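Local coordinates for protein MEM-A1 (Soil metagenome, PDB 6E0S) that probably hydrolyses beta-lactam antibiotics as a zinc-dependent metallo-beta-lactamase of subclass B3, at residues Ser36-Gly41 with Arg75-Lys80; Val48-Pro53 with Trp176-Thr181; Glu65-Ile70 with Ser101-Leu106; Ile87-Ser90 with His96-Gly99. All coordinates share one frame; numbering follows the deposited sequence.

Contacts 1 and 2 sit on neighbouring antiparallel strands, where Tyr38 N is hydrogen-bonded to Leu49 O (2.7 Å) and Phe79 CD1 packs on Leu49 CD2 (3.5 Å). Contact 1 lies on the helix-covered side of their sheet, whereas contact 2 joins it to the second sheet. Contact 3 uses helix 66-76, as contact 1 does, and meets contact 4 where Ala67 CB lies 3.4 Å from Gly99 O. Contacts 2 and 4 meet through Trp176 NE1 and Asn89 O, 3.0 Å apart. Contact 4 lies at the metal site, the side chain of His96 being about 3 Å from a zinc ion. In contact 3 the side chain of Ile70 is about 14 Å from a zinc ion.

Contact 1 of 4, residues Ser36-Gly41 with Arg75-Lys80; sequences STYYVG and RQLGFK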
# COMPACT_ATOMS: atom_id res chain seq x y z
N SER A 36 -1.02 0.66 18.26
CA SER A 36 -1.72 1.85 17.75
C SER A 36 -1.97 1.78 16.24
O SER A 36 -2.34 2.80 15.63
CB SER A 36 -0.94 3.13 18.10
OG SER A 36 0.20 3.33 17.27
N THR A 37 -1.82 0.60 15.64
CA THR A 37 -1.98 0.39 14.20
C THR A 37 -3.36 -0.21 13.94
O THR A 37 -3.72 -1.24 14.54
CB THR A 37 -0.89 -0.53 13.65
OG1 THR A 37 0.35 0.16 13.67
CG2 THR A 37 -1.18 -0.93 12.18
N TYR A 38 -4.13 0.42 13.06
CA TYR A 38 -5.50 -0.03 12.82
C TYR A 38 -5.71 -0.26 11.33
O TYR A 38 -5.16 0.46 10.51
CB TYR A 38 -6.53 1.00 13.30
CG TYR A 38 -6.48 1.28 14.79
CD1 TYR A 38 -5.50 2.11 15.33
CD2 TYR A 38 -7.42 0.74 15.64
CE1 TYR A 38 -5.46 2.37 16.72
CE2 TYR A 38 -7.38 0.98 17.04
CZ TYR A 38 -6.38 1.80 17.54
OH TYR A 38 -6.34 2.05 18.88
N TYR A 39 -6.56 -1.24 10.98
CA TYR A 39 -7.12 -1.26 9.63
C TYR A 39 -8.33 -0.33 9.52
O TYR A 39 -9.29 -0.45 10.28
CB TYR A 39 -7.53 -2.69 9.27
CG TYR A 39 -7.89 -2.88 7.80
CD1 TYR A 39 -6.91 -3.25 6.86
CD2 TYR A 39 -9.20 -2.71 7.36
CE1 TYR A 39 -7.24 -3.46 5.50
CE2 TYR A 39 -9.53 -2.91 6.01
CZ TYR A 39 -8.54 -3.28 5.11
OH TYR A 39 -8.88 -3.47 3.80
N VAL A 40 -8.32 0.55 8.51
CA VAL A 40 -9.44 1.49 8.31
C VAL A 40 -9.89 1.51 6.85
O VAL A 40 -10.64 2.41 6.43
CB VAL A 40 -9.07 2.91 8.78
CG1 VAL A 40 -8.92 2.97 10.29
CG2 VAL A 40 -7.80 3.42 8.06
N GLY A 41 -9.47 0.53 6.07
CA GLY A 41 -9.81 0.46 4.66
C GLY A 41 -11.18 -0.13 4.39
O GLY A 41 -12.04 -0.23 5.28
N ARG A 75 -12.94 8.10 12.23
CA ARG A 75 -13.75 8.76 13.26
C ARG A 75 -14.42 7.75 14.17
O ARG A 75 -14.52 7.94 15.39
CB ARG A 75 -14.82 9.65 12.61
CG ARG A 75 -14.34 10.76 11.71
CD ARG A 75 -15.49 11.68 11.30
NE ARG A 75 -15.10 12.54 10.19
CZ ARG A 75 -15.47 12.37 8.92
NH1 ARG A 75 -16.29 11.37 8.59
NH2 ARG A 75 -15.04 13.23 7.99
N GLN A 76 -14.91 6.66 13.58
CA GLN A 76 -15.62 5.65 14.35
C GLN A 76 -14.73 5.10 15.46
O GLN A 76 -15.21 4.83 16.57
CB GLN A 76 -16.08 4.55 13.40
CG GLN A 76 -16.74 3.37 14.02
CD GLN A 76 -17.13 2.35 12.94
OE1 GLN A 76 -17.01 2.61 11.73
NE2 GLN A 76 -17.62 1.21 13.38
N LEU A 77 -13.44 4.94 15.17
CA LEU A 77 -12.50 4.44 16.17
C LEU A 77 -12.16 5.46 17.24
O LEU A 77 -11.46 5.11 18.20
CB LEU A 77 -11.21 3.98 15.49
CG LEU A 77 -11.27 2.73 14.59
CD1 LEU A 77 -9.96 2.61 13.79
CD2 LEU A 77 -11.52 1.46 15.39
N GLY A 78 -12.60 6.70 17.10
CA GLY A 78 -12.39 7.74 18.08
C GLY A 78 -11.32 8.76 17.73
O GLY A 78 -10.95 9.57 18.59
N PHE A 79 -10.81 8.75 16.50
CA PHE A 79 -9.78 9.67 16.05
C PHE A 79 -10.39 10.77 15.17
O PHE A 79 -11.51 10.66 14.67
CB PHE A 79 -8.70 8.91 15.28
CG PHE A 79 -8.01 7.84 16.09
CD1 PHE A 79 -8.24 6.49 15.82
CD2 PHE A 79 -7.14 8.17 17.12
CE1 PHE A 79 -7.61 5.49 16.56
CE2 PHE A 79 -6.50 7.17 17.86
CZ PHE A 79 -6.75 5.83 17.57
N LYS A 80 -9.64 11.85 14.98
CA LYS A 80 -10.07 12.98 14.16
C LYS A 80 -9.23 13.06 12.90
O LYS A 80 -8.00 12.88 12.94
CB LYS A 80 -9.95 14.29 14.92
CG LYS A 80 -10.74 14.33 16.20
CD LYS A 80 -10.42 15.60 16.98
CE LYS A 80 -10.73 15.42 18.46
NZ LYS A 80 -10.24 16.57 19.28
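Tyr38 and Phe79 each place CG beside their own backbone N and opposite the carbonyl carbon (chi1 -62° and -59°), and from these positions the two rings reach each other as an offset edge-to-face pair. Phe79 presents its edge to one face of Tyr38. The ring planes stand at 68° with centroids 5.4 Å apart. The meeting point lies toward the rim of the tyrosine: Phe79 CE1 and Phe79 CZ both lie 3.8 Å from Tyr38 CE1, and Phe79 CZ also comes within 4.0 Å of Tyr38 OH. Beside this pair, Leu77 runs past Tyr38 in the opposite direction and touches two residues of the facing segment with one methyl. That methyl, Leu77 CD1, comes obliquely to the tyrosine ring at Tyr38 CD2 (3.7 Å) and also meets Val40 CG1 (3.7 Å). In the alpha-beta/beta-alpha fold of metallo-beta-lactamases, this joins strand 37-39, near the border of the seven-stranded sheet, to the end of helix 66-76, which packs on that sheet. Gly78 leaves the helix with positive phi in a Schellman motif, its N hydrogen-bonded to Arg75 O at 2.9 Å. This helix end lies between Leu77 and Phe79, and both side chains are directed at the strand. Phe79 has a second aromatic neighbour in His56, again edge-to-face, and packs on Leu49 of the adjoining strand. A polar tie forms beyond the apolar patch, where Val40 O is hydrogen-bonded to His73 ND1, one helical turn before Leu77.

Contact 2 of 4, residues Val48-Pro53 with Trp176-Thr181; sequences VLIASP and WTWRAT
Ile50 touches Trp178 through a CH-pi contact. Its terminal methyl CD1 stands over the indole face, 3.5 Å from the centroid of the five-membered ring and 18° off the ring normal. The closest approach, Ile50 CD1 to Trp178 CE2, is 3.4 Å, a tight fit in which the methyl sits near the shared bond of the bicycle. The extended outer torsion of Ile50 (chi2 176°) carries CD1 this far from its strand. Trp178 approaches from the opposite direction, its CG set between backbone N and carbonyl carbon (chi1 66°). Ordinary apolar packing adds to this: Val48 CG1 comes obliquely to the benzo ring at Trp178 CZ2 (4.0 Å). The polar component leads outside the pair, since the indole N-H of Trp178 is hydrogen-bonded to Thr37 OG1 on the strand beside 48-50. That bond restricts the rotation of the ring whose face receives the isoleucine, while Met189, Tyr191 and Ile59 pack around the same indole. The backbones themselves stay apart, Ile50 CA and Ala180 CA being 8.8 Å from each other, so side chains alone bridge the segments. Strand 48-50 belongs to the seven-stranded sheet and strand 174-182 to the five-stranded one; their meeting is part of the buried interface between the two central sheets of the alpha-beta/beta-alpha sandwich that defines the metallo-beta-lactamase fold.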
# COMPACT_ATOMS: atom_id res chain seq x y z
N VAL A 48 -4.48 1.91 6.33
CA VAL A 48 -4.02 1.60 7.67
C VAL A 48 -3.71 2.89 8.39
O VAL A 48 -2.98 3.74 7.88
CB VAL A 48 -2.78 0.67 7.63
CG1 VAL A 48 -2.06 0.67 9.00
CG2 VAL A 48 -3.19 -0.74 7.20
N LEU A 49 -4.27 3.03 9.61
CA LEU A 49 -4.04 4.18 10.47
C LEU A 49 -3.02 3.82 11.54
O LEU A 49 -3.21 2.85 12.28
CB LEU A 49 -5.34 4.61 11.15
CG LEU A 49 -5.19 5.87 12.03
CD1 LEU A 49 -5.00 7.09 11.15
CD2 LEU A 49 -6.47 5.99 12.90
N ILE A 50 -1.94 4.60 11.63
CA ILE A 50 -0.93 4.41 12.66
C ILE A 50 -1.06 5.60 13.59
O ILE A 50 -0.64 6.71 13.23
CB ILE A 50 0.49 4.32 12.08
CG1 ILE A 50 0.53 3.34 10.90
CG2 ILE A 50 1.48 3.94 13.19
CD1 ILE A 50 1.92 3.23 10.15
N ALA A 51 -1.62 5.38 14.76
CA ALA A 51 -2.06 6.50 15.59
C ALA A 51 -1.03 6.89 16.64
O ALA A 51 -0.22 6.06 17.07
CB ALA A 51 -3.37 6.14 16.27
N SER A 52 -1.05 8.17 17.06
CA SER A 52 -0.22 8.58 18.18
C SER A 52 -0.78 9.87 18.78
O SER A 52 -1.50 10.62 18.10
CB SER A 52 1.24 8.77 17.75
OG SER A 52 1.45 10.12 17.35
N PRO A 53 -0.43 10.16 20.03
CA PRO A 53 -0.85 11.44 20.63
C PRO A 53 -0.29 12.66 19.93
O PRO A 53 -0.82 13.76 20.11
CB PRO A 53 -0.32 11.34 22.07
CG PRO A 53 -0.18 9.87 22.35
CD PRO A 53 0.24 9.27 20.99
N TRP A 176 5.92 -0.18 2.97
CA TRP A 176 6.21 0.59 4.17
C TRP A 176 6.37 -0.31 5.39
O TRP A 176 5.57 -1.24 5.60
CB TRP A 176 5.09 1.61 4.40
CG TRP A 176 4.89 2.55 3.27
CD1 TRP A 176 4.02 2.40 2.21
CD2 TRP A 176 5.54 3.80 3.09
NE1 TRP A 176 4.09 3.51 1.40
CE2 TRP A 176 5.00 4.39 1.92
CE3 TRP A 176 6.52 4.51 3.81
CZ2 TRP A 176 5.42 5.64 1.45
CZ3 TRP A 176 6.92 5.74 3.34
CH2 TRP A 176 6.37 6.29 2.17
N THR A 177 7.37 -0.04 6.23
CA THR A 177 7.61 -0.91 7.38
C THR A 177 7.74 -0.08 8.67
O THR A 177 8.22 1.06 8.66
CB THR A 177 8.87 -1.78 7.21
OG1 THR A 177 10.02 -0.94 7.16
CG2 THR A 177 8.81 -2.61 5.91
N TRP A 178 7.28 -0.66 9.78
CA TRP A 178 7.36 -0.00 11.08
C TRP A 178 7.18 -1.07 12.15
O TRP A 178 6.86 -2.22 11.86
CB TRP A 178 6.31 1.13 11.25
CG TRP A 178 4.85 0.70 11.28
CD1 TRP A 178 4.02 0.70 12.36
CD2 TRP A 178 4.05 0.28 10.16
NE1 TRP A 178 2.76 0.28 11.99
CE2 TRP A 178 2.76 0.00 10.65
CE3 TRP A 178 4.31 0.08 8.79
CZ2 TRP A 178 1.73 -0.44 9.83
CZ3 TRP A 178 3.26 -0.37 7.98
CH2 TRP A 178 2.00 -0.61 8.49
N ARG A 179 7.43 -0.69 13.39
CA ARG A 179 7.20 -1.59 14.52
C ARG A 179 6.05 -1.05 15.35
O ARG A 179 5.97 0.17 15.58
CB ARG A 179 8.46 -1.72 15.39
CG ARG A 179 9.55 -2.49 14.67
CD ARG A 179 10.63 -3.02 15.63
NE ARG A 179 10.18 -4.17 16.41
CZ ARG A 179 10.26 -5.44 16.02
NH1 ARG A 179 10.79 -5.78 14.85
NH2 ARG A 179 9.82 -6.39 16.81
N ALA A 180 5.16 -1.94 15.77
CA ALA A 180 4.07 -1.62 16.68
C ALA A 180 4.30 -2.38 17.97
O ALA A 180 5.01 -3.39 17.98
CB ALA A 180 2.68 -1.95 16.08
N THR A 181 3.72 -1.88 19.07
CA THR A 181 3.96 -2.42 20.40
C THR A 181 2.68 -2.45 21.20
O THR A 181 1.85 -1.53 21.10
CB THR A 181 5.03 -1.62 21.20
OG1 THR A 181 4.59 -0.27 21.34
CG2 THR A 181 6.38 -1.63 20.50

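Contact 3 of 4, residues Glu65-Ile70 with Ser101-Leu106; sequences ESAPQI and SELQRL
Apolar helix-to-helix packing joins Ala67 and Ile70 to Glu102 and Leu103, between two helices that lie against the same side of the seven-stranded sheet. Helix 66-76 links the parallel strands 56-59 and 84-88, and helix 100-107 lies in the next such beta-alpha-beta connection. The axes of the short segments 66-70 and 101-106 approach to 9.1 Å with their directions 38° apart. Small Ala67 permits the closeness: its CA is 6.1 Å from Leu103 CA. Leu103 spans both partners, placing CD2 3.8 Å from Ala67 O and CD1 4.0 Å from Ile70 CG2; the leucine and isoleucine side chains cross at about a right angle. Glu102, its CG opposite the backbone N (chi1 165°), lays CG 3.9 Å from Ala67 CB. A bend at chi2 then turns the carboxylate along its own helix to Arg105, which grips it side-on: Arg105 NE reaches Glu102 OE1 (2.9 Å) and Arg105 NH2 reaches Glu102 OE2 (2.9 Å), each oxygen met on its syn side, OE1 from 34° out of the carboxylate plane. The acid thus serves the interface through its methylenes, while its charge is matched within one helix turn and probably makes little demand on the apolar seam.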
# COMPACT_ATOMS: atom_id res chain seq x y z
N GLU A 65 -14.33 6.40 -4.09
CA GLU A 65 -15.45 5.90 -3.29
C GLU A 65 -15.02 5.44 -1.92
O GLU A 65 -15.83 5.44 -0.99
CB GLU A 65 -16.11 4.72 -4.01
CG GLU A 65 -17.12 5.09 -5.02
CD GLU A 65 -17.46 3.95 -5.94
OE1 GLU A 65 -16.53 3.38 -6.57
OE2 GLU A 65 -18.63 3.63 -6.07
N SER A 66 -13.77 5.01 -1.76
CA SER A 66 -13.30 4.54 -0.46
C SER A 66 -13.08 5.68 0.51
O SER A 66 -13.24 5.49 1.72
CB SER A 66 -11.96 3.78 -0.58
OG SER A 66 -11.94 2.91 -1.68
N ALA A 67 -12.66 6.85 0.01
CA ALA A 67 -12.21 7.91 0.90
C ALA A 67 -13.24 8.26 1.99
O ALA A 67 -12.85 8.31 3.16
CB ALA A 67 -11.81 9.13 0.05
N PRO A 68 -14.52 8.47 1.71
CA PRO A 68 -15.43 8.79 2.83
C PRO A 68 -15.60 7.64 3.82
O PRO A 68 -15.78 7.90 5.02
CB PRO A 68 -16.75 9.15 2.13
CG PRO A 68 -16.63 8.57 0.78
CD PRO A 68 -15.19 8.63 0.41
N GLN A 69 -15.52 6.39 3.36
CA GLN A 69 -15.58 5.24 4.28
C GLN A 69 -14.35 5.18 5.17
O GLN A 69 -14.45 4.88 6.37
CB GLN A 69 -15.72 3.93 3.49
CG GLN A 69 -16.97 3.86 2.63
CD GLN A 69 -17.10 2.53 1.93
OE1 GLN A 69 -17.51 1.54 2.53
NE2 GLN A 69 -16.72 2.49 0.65
N ILE A 70 -13.17 5.48 4.62
CA ILE A 70 -11.94 5.49 5.43
C ILE A 70 -12.03 6.58 6.48
O ILE A 70 -11.68 6.38 7.66
CB ILE A 70 -10.69 5.65 4.53
CG1 ILE A 70 -10.47 4.38 3.69
CG2 ILE A 70 -9.41 5.99 5.39
CD1 ILE A 70 -9.59 4.60 2.44
N SER A 101 -6.79 12.55 -2.43
CA SER A 101 -7.12 13.97 -2.50
C SER A 101 -8.19 14.36 -1.49
O SER A 101 -8.06 15.38 -0.78
CB SER A 101 -7.52 14.28 -3.95
OG SER A 101 -8.49 15.27 -4.04
N GLU A 102 -9.24 13.55 -1.35
CA GLU A 102 -10.31 13.88 -0.42
C GLU A 102 -9.85 13.72 1.03
O GLU A 102 -10.19 14.54 1.90
CB GLU A 102 -11.52 13.01 -0.71
CG GLU A 102 -12.59 12.97 0.40
CD GLU A 102 -13.34 14.30 0.59
OE1 GLU A 102 -13.17 15.23 -0.24
OE2 GLU A 102 -14.11 14.41 1.57
N LEU A 103 -9.10 12.67 1.31
CA LEU A 103 -8.60 12.47 2.67
C LEU A 103 -7.62 13.57 3.05
O LEU A 103 -7.60 14.03 4.19
CB LEU A 103 -7.96 11.08 2.80
CG LEU A 103 -9.00 9.97 2.94
CD1 LEU A 103 -8.42 8.62 2.55
CD2 LEU A 103 -9.56 9.87 4.37
N GLN A 104 -6.82 14.02 2.09
CA GLN A 104 -5.98 15.20 2.35
C GLN A 104 -6.82 16.45 2.59
O GLN A 104 -6.49 17.27 3.45
CB GLN A 104 -5.02 15.42 1.20
CG GLN A 104 -4.14 16.63 1.42
CD GLN A 104 -3.40 17.02 0.20
OE1 GLN A 104 -4.02 17.27 -0.84
NE2 GLN A 104 -2.06 17.05 0.28
N ARG A 105 -7.93 16.60 1.85
CA ARG A 105 -8.82 17.76 2.07
C ARG A 105 -9.40 17.77 3.49
O ARG A 105 -9.55 18.84 4.11
CB ARG A 105 -9.95 17.77 1.03
CG ARG A 105 -10.87 18.98 1.18
CD ARG A 105 -12.14 18.85 0.33
NE ARG A 105 -13.08 17.86 0.86
CZ ARG A 105 -13.91 18.10 1.86
NH1 ARG A 105 -13.91 19.30 2.43
NH2 ARG A 105 -14.75 17.16 2.30
N LEU A 106 -9.77 16.59 4.00
CA LEU A 106 -10.37 16.49 5.33
C LEU A 106 -9.35 16.73 6.44
O LEU A 106 -9.72 17.20 7.52
CB LEU A 106 -11.01 15.11 5.51
CG LEU A 106 -12.26 14.77 4.68
CD1 LEU A 106 -12.63 13.27 4.80
CD2 LEU A 106 -13.43 15.62 5.10

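Contact 4 of 4, residues Ile87-Ser90 with His96-Gly99; sequences ILNS and HAGG
Asn89 and Ser90 follow the end of strand 84-88 and run beside the short helix 94-97, with Asn89 CA 6.4 Å from Ala97 CA and Ser90 CA 7.3 Å from His96 CA. Only five residues separate the segments, so the chain turns tightly from strand to helix and brings the two backbones together without bonding directly between them. Asn89 extends its amide across the gap, CG anti to the backbone N (chi1 179°), until ND2 lies 3.6 Å from Ala97 CB. The carbonyl His96 O is 3.9 Å from Asn89 ND2, a van der Waals neighbour. The amide nitrogen finds its hydrogen bonds elsewhere, at His91 O in the intervening loop and at Asp60 OD1. Ser90 OG, placed between its backbone N and carbonyl carbon (chi1 62°), lies 4.1 Å from His96 CB and is hydrogen-bonded to Asp60 OD2. One carboxylate therefore ties down both polar side chains just past the strand, and the bond to His91 O steadies the start of the loop. The imidazole of His96 has His91 and His237 as ring neighbours, His237 meeting it edge-to-face. The side chain of His96 comes about 3 Å from a zinc ion, consistent with a metal ligand, while His91, His93 and His169 bind zinc in this structure. The loop and short helix that follow strand 84-88 carry the His-x-His-x-Asp-His signature at the dinuclear zinc site of metallo-beta-lactamases.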
# COMPACT_ATOMS: atom_id res chain seq x y z
N ILE A 87 -0.08 11.26 4.91
CA ILE A 87 -0.73 10.19 4.17
C ILE A 87 0.33 9.60 3.26
O ILE A 87 0.96 10.34 2.49
CB ILE A 87 -1.94 10.70 3.36
CG1 ILE A 87 -3.04 11.19 4.31
CG2 ILE A 87 -2.48 9.57 2.49
CD1 ILE A 87 -4.16 12.05 3.59
N LEU A 88 0.57 8.29 3.39
CA LEU A 88 1.59 7.61 2.59
C LEU A 88 0.91 6.81 1.49
O LEU A 88 -0.19 6.31 1.68
CB LEU A 88 2.44 6.66 3.44
CG LEU A 88 2.86 7.13 4.82
CD1 LEU A 88 3.74 6.08 5.57
CD2 LEU A 88 3.53 8.53 4.77
N ASN A 89 1.53 6.73 0.32
CA ASN A 89 0.94 5.98 -0.79
C ASN A 89 1.77 4.74 -1.10
O ASN A 89 3.01 4.81 -1.14
CB ASN A 89 0.84 6.88 -2.02
CG ASN A 89 0.25 6.17 -3.25
OD1 ASN A 89 0.77 6.33 -4.35
ND2 ASN A 89 -0.86 5.44 -3.06
N SER A 90 1.10 3.61 -1.28
CA SER A 90 1.74 2.40 -1.79
C SER A 90 1.99 2.55 -3.30
O SER A 90 3.15 2.65 -3.72
CB SER A 90 0.88 1.15 -1.50
OG SER A 90 -0.38 1.25 -2.14
N HIS A 96 -5.88 2.93 -5.18
CA HIS A 96 -5.17 3.03 -3.91
C HIS A 96 -4.79 4.47 -3.59
O HIS A 96 -4.68 4.83 -2.42
CB HIS A 96 -3.91 2.16 -3.94
CG HIS A 96 -4.21 0.71 -4.20
ND1 HIS A 96 -4.64 -0.14 -3.21
CD2 HIS A 96 -4.17 -0.02 -5.33
CE1 HIS A 96 -4.85 -1.34 -3.72
NE2 HIS A 96 -4.55 -1.30 -5.01
N ALA A 97 -4.55 5.28 -4.61
CA ALA A 97 -4.32 6.71 -4.42
C ALA A 97 -5.54 7.56 -4.75
O ALA A 97 -5.52 8.75 -4.49
CB ALA A 97 -3.15 7.19 -5.29
N GLY A 98 -6.58 7.00 -5.38
CA GLY A 98 -7.67 7.85 -5.85
C GLY A 98 -8.42 8.57 -4.74
O GLY A 98 -8.98 9.66 -4.97
N GLY A 99 -8.48 7.97 -3.55
CA GLY A 99 -9.11 8.61 -2.41
C GLY A 99 -8.23 9.60 -1.66
O GLY A 99 -8.67 10.26 -0.71